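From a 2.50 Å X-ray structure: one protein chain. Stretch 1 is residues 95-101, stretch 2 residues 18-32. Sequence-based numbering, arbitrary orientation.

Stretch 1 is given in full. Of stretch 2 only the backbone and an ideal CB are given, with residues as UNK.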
# COMPACT_ATOMS: atom_id res chain seq x y z
N GLY B 95 10.89 -1.63 10.85
CA GLY B 95 9.61 -1.51 11.52
C GLY B 95 9.70 -1.80 13.00
O GLY B 95 10.65 -2.44 13.46
N VAL B 96 8.71 -1.33 13.75
CA VAL B 96 8.63 -1.52 15.20
C VAL B 96 7.89 -2.82 15.52
O VAL B 96 6.80 -3.06 15.01
CB VAL B 96 7.87 -0.34 15.85
CG1 VAL B 96 7.73 -0.56 17.35
CG2 VAL B 96 8.60 0.97 15.56
N ALA B 97 8.49 -3.64 16.38
CA ALA B 97 7.88 -4.92 16.77
C ALA B 97 7.01 -4.80 18.02
O ALA B 97 7.44 -4.26 19.04
CB ALA B 97 8.97 -5.95 16.99
N CYS B 98 5.78 -5.31 17.92
CA CYS B 98 4.83 -5.25 19.04
C CYS B 98 4.24 -6.62 19.33
O CYS B 98 4.16 -7.49 18.46
CB CYS B 98 3.68 -4.28 18.72
SG CYS B 98 4.14 -2.66 18.03
N LYS B 99 3.80 -6.79 20.57
CA LYS B 99 3.20 -8.05 21.04
C LYS B 99 1.86 -7.73 21.68
O LYS B 99 1.68 -6.65 22.26
CB LYS B 99 4.07 -8.69 22.11
CG LYS B 99 5.54 -8.88 21.78
CD LYS B 99 6.36 -8.98 23.07
CE LYS B 99 7.85 -9.14 22.78
NZ LYS B 99 8.35 -8.18 21.77
N GLU B 100 0.92 -8.66 21.61
CA GLU B 100 -0.37 -8.47 22.25
C GLU B 100 -0.14 -8.44 23.76
O GLU B 100 0.61 -9.26 24.28
CB GLU B 100 -1.33 -9.60 21.89
CG GLU B 100 -2.13 -9.36 20.63
CD GLU B 100 -3.13 -10.46 20.34
OE1 GLU B 100 -3.74 -10.98 21.30
OE2 GLU B 100 -3.31 -10.80 19.15
N ARG B 101 -0.78 -7.48 24.43
CA ARG B 101 -0.73 -7.26 25.89
C ARG B 101 -0.60 -5.78 26.20
O ARG B 101 -1.60 -5.19 26.66
CB ARG B 101 0.44 -7.99 26.56
CG ARG B 101 0.21 -9.47 26.83
CD ARG B 101 -1.01 -9.72 27.67
NE ARG B 101 -1.16 -11.15 27.96
CZ ARG B 101 -1.36 -12.09 27.05
NH1 ARG B 101 -1.42 -11.78 25.76
NH2 ARG B 101 -1.50 -13.36 27.42
OXT ARG B 101 0.49 -5.22 25.97
N UNK B 18 -16.19 -7.16 16.02
CA UNK B 18 -15.32 -6.14 16.59
C UNK B 18 -14.51 -6.65 17.77
O UNK B 18 -15.00 -7.40 18.60
CB UNK B 18 -16.15 -4.93 17.02
N UNK B 19 -13.26 -6.21 17.84
CA UNK B 19 -12.38 -6.65 18.91
C UNK B 19 -11.30 -5.62 19.23
O UNK B 19 -10.69 -5.04 18.33
CB UNK B 19 -11.73 -7.98 18.53
N UNK B 20 -11.07 -5.38 20.52
CA UNK B 20 -10.05 -4.44 20.96
C UNK B 20 -8.87 -5.24 21.50
O UNK B 20 -9.05 -6.16 22.29
CB UNK B 20 -10.60 -3.48 22.02
N UNK B 21 -7.67 -4.88 21.07
CA UNK B 21 -6.49 -5.60 21.53
C UNK B 21 -5.42 -4.63 22.04
O UNK B 21 -5.13 -3.62 21.39
CB UNK B 21 -5.93 -6.47 20.40
N UNK B 22 -4.85 -4.95 23.20
CA UNK B 22 -3.81 -4.11 23.78
C UNK B 22 -2.45 -4.63 23.37
O UNK B 22 -2.23 -5.84 23.34
CB UNK B 22 -3.93 -4.06 25.30
N UNK B 23 -1.54 -3.72 23.04
CA UNK B 23 -0.20 -4.09 22.62
C UNK B 23 0.85 -3.32 23.39
O UNK B 23 0.56 -2.33 24.08
CB UNK B 23 -0.03 -3.86 21.12
N UNK B 24 2.09 -3.76 23.24
CA UNK B 24 3.25 -3.13 23.84
C UNK B 24 4.32 -3.36 22.80
O UNK B 24 4.54 -4.50 22.37
CB UNK B 24 3.61 -3.69 25.22
N UNK B 25 4.98 -2.29 22.38
CA UNK B 25 6.00 -2.40 21.36
C UNK B 25 7.40 -2.27 21.93
O UNK B 25 7.58 -1.86 23.08
CB UNK B 25 5.78 -1.34 20.28
N UNK B 26 8.38 -2.62 21.11
CA UNK B 26 9.79 -2.58 21.49
C UNK B 26 10.35 -1.20 21.84
O UNK B 26 11.52 -1.08 22.22
CB UNK B 26 10.62 -3.17 20.35
N UNK B 27 9.54 -0.15 21.69
CA UNK B 27 9.99 1.21 21.98
C UNK B 27 9.32 1.76 23.24
O UNK B 27 9.40 2.95 23.53
CB UNK B 27 9.70 2.13 20.79
N UNK B 28 8.68 0.86 23.97
CA UNK B 28 8.01 1.25 25.20
C UNK B 28 6.54 1.55 25.01
O UNK B 28 5.74 1.30 25.91
CB UNK B 28 8.70 2.47 25.80
N UNK B 29 6.17 2.08 23.85
CA UNK B 29 4.78 2.42 23.58
C UNK B 29 3.81 1.32 23.96
O UNK B 29 4.11 0.13 23.84
CB UNK B 29 4.61 2.76 22.10
N UNK B 30 2.64 1.74 24.42
CA UNK B 30 1.58 0.83 24.80
C UNK B 30 0.26 1.47 24.37
O UNK B 30 -0.05 2.60 24.76
CB UNK B 30 1.60 0.53 26.30
N UNK B 31 -0.49 0.75 23.55
CA UNK B 31 -1.76 1.27 23.04
C UNK B 31 -2.74 0.15 22.79
O UNK B 31 -2.43 -1.02 22.99
CB UNK B 31 -1.54 2.07 21.75
N UNK B 32 -3.92 0.52 22.33
CA UNK B 32 -4.99 -0.43 22.03
C UNK B 32 -5.48 -0.22 20.61
O UNK B 32 -5.67 0.91 20.17
CB UNK B 32 -6.15 -0.28 23.02

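Stretch 2 runs antiparallel to strand 96-100 and then turns back. Position 18 lies beyond the reach of stretch 1, so many residues would do. It is Thr 18.

At position 19 the CA-to-CB bond points toward stretch 1, but nothing lies within 5.5 Å of the ideal CB. The carboxylate of Glu 100 is farther out. A long basic side chain would suit, and a long polar one could also serve. The residue is Arg 19, extended, with a salt bridge from NH2 to Glu 100 OE1 at 3.5 Å.

Position 20 is out of reach and open to many residues. It is Ser 20.

At position 21 CB points toward stretch 1, 4.8 Å from Glu 100 CG. This aliphatic part of Glu 100 favours a small or medium apolar side chain. The residue is Val 21, whose CG1 packs 3.3 Å from Glu 100 CG.

At position 22 the backbone O accepts a very short hydrogen bond from Arg 101 N, 2.4 Å, whatever the side chain. CB points sideways, near the C-terminal carboxylate. A polar or basic side chain seems likely. The residue is Asp 22, an acid; water 2 donates to both Asp 22 OD2 and Arg 101 O, 2.8 Å each.

At position 23 CB touches stretch 1, 3.5 Å from Lys 99 O and 4.4 Å from Cys 98 CB, though the direction is away overall. Apolar or aromatic residues fit. Tyr 23 sets CD1 4.1 Å from Cys 98 CB. Water 3 accepts from Tyr 23 OH at 2.7 Å and donates to Glu 100 OE2 at 2.8 Å.

Position 24 pairs with Lys 99 through two backbone hydrogen bonds: its N to Lys 99 O, 3.1 Å, and Lys 99 N to its O, 3.0 Å. CB shares a face with the Lys 99 side chain, 3.6 Å from Arg 101 OXT. Polar or basic residues suit. It is Lys 24, whose end leads away.

At position 25 CB is only 3.1 Å from Cys 98 SG, and the two CA atoms are 3.9 Å apart in a non-hydrogen-bonded pair. This points strongly to cysteine. Cys 25 SG bonds Cys 98 SG at 2.0 Å, with chi3 of 93°. Val 96 CG1 packs 3.6 Å from Cys 25 CB.

Position 26 donates its N to Ala 97 O at 2.8 Å. CB points toward stretch 1, 3.6 Å from Ala 97 O. Polar or charged residues suit, with room beyond. It is Glu 26, with OE1 4.1 Å from Ala 97 CB.

Position 27 lies in a type I turn, with CB 4.8 Å from Val 96 CG1. Small polar residues suit. Asn 27 OD1 accepts a weak hydrogen bond from the backbone N of position 29, 3.5 Å.

Position 28, with phi 95°, calls for glycine, since a CB would jam against the preceding carbonyl O. It is Gly 28.

Positions 29 and 30 make no contact with stretch 1; many polar or charged residues would do. They are Arg 29 and Lys 30. At 31 CB points away, but a large apolar side chain could reach back. Phe 31 does, with CZ 4.2 Å from Cys 98 SG. Position 32 is equally free, and polar residues suit. It is Thr 32.

Stretch 2, residues 18-32: TRSVDYKCENGRKFT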
# COMPACT_ATOMS: atom_id res chain seq x y z
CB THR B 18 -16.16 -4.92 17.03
OG1 THR B 18 -16.81 -4.35 15.88
CG2 THR B 18 -15.27 -3.87 17.67
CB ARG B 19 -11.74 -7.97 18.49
CG ARG B 19 -10.76 -8.55 19.48
CD ARG B 19 -10.07 -9.74 18.87
NE ARG B 19 -8.92 -10.17 19.66
CZ ARG B 19 -7.93 -10.90 19.18
NH1 ARG B 19 -7.94 -11.29 17.91
NH2 ARG B 19 -6.91 -11.24 19.96
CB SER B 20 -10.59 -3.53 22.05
OG SER B 20 -11.61 -2.68 21.55
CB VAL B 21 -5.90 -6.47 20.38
CG1 VAL B 21 -4.71 -7.28 20.90
CG2 VAL B 21 -6.98 -7.40 19.83
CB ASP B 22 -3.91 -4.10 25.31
CG ASP B 22 -5.32 -3.85 25.80
OD1 ASP B 22 -5.97 -2.89 25.33
OD2 ASP B 22 -5.78 -4.62 26.67
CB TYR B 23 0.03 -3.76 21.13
CG TYR B 23 -0.71 -4.61 20.13
CD1 TYR B 23 -0.10 -5.70 19.50
CD2 TYR B 23 -2.03 -4.31 19.79
CE1 TYR B 23 -0.79 -6.46 18.57
CE2 TYR B 23 -2.73 -5.07 18.86
CZ TYR B 23 -2.11 -6.15 18.25
OH TYR B 23 -2.83 -6.92 17.37
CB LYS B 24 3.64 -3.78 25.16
CG LYS B 24 4.91 -3.17 25.76
CD LYS B 24 5.06 -3.51 27.22
CE LYS B 24 6.27 -2.82 27.81
NZ LYS B 24 6.34 -3.03 29.28
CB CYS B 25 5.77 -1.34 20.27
SG CYS B 25 4.07 -1.37 19.61
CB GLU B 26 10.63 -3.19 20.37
CG GLU B 26 12.01 -3.59 20.80
CD GLU B 26 12.92 -3.86 19.64
OE1 GLU B 26 12.48 -4.54 18.68
OE2 GLU B 26 14.08 -3.41 19.69
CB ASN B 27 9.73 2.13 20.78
CG ASN B 27 8.26 2.28 20.45
OD1 ASN B 27 7.45 1.37 20.68
ND2 ASN B 27 7.90 3.42 19.89
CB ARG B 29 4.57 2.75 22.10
CG ARG B 29 5.17 4.06 21.62
CD ARG B 29 4.48 4.45 20.32
NE ARG B 29 3.05 4.64 20.54
CZ ARG B 29 2.11 4.51 19.61
NH1 ARG B 29 2.45 4.18 18.37
NH2 ARG B 29 0.84 4.71 19.91
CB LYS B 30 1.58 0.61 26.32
CG LYS B 30 2.93 0.20 26.87
CD LYS B 30 2.81 -0.40 28.27
CE LYS B 30 4.19 -0.74 28.82
NZ LYS B 30 4.13 -1.59 30.05
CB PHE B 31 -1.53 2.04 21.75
CG PHE B 31 -0.67 1.32 20.76
CD1 PHE B 31 0.72 1.44 20.82
CD2 PHE B 31 -1.23 0.49 19.79
CE1 PHE B 31 1.54 0.74 19.92
CE2 PHE B 31 -0.42 -0.21 18.89
CZ PHE B 31 0.97 -0.08 18.96
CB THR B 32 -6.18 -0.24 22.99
OG1 THR B 32 -5.73 -0.41 24.34
CG2 THR B 32 -7.28 -1.26 22.69
O HOH W 1 -5.13 -12.84 17.07
O HOH W 2 -3.75 -5.41 28.50
O HOH W 3 -1.88 -9.45 17.17
O HOH W 4 7.55 -5.55 23.04
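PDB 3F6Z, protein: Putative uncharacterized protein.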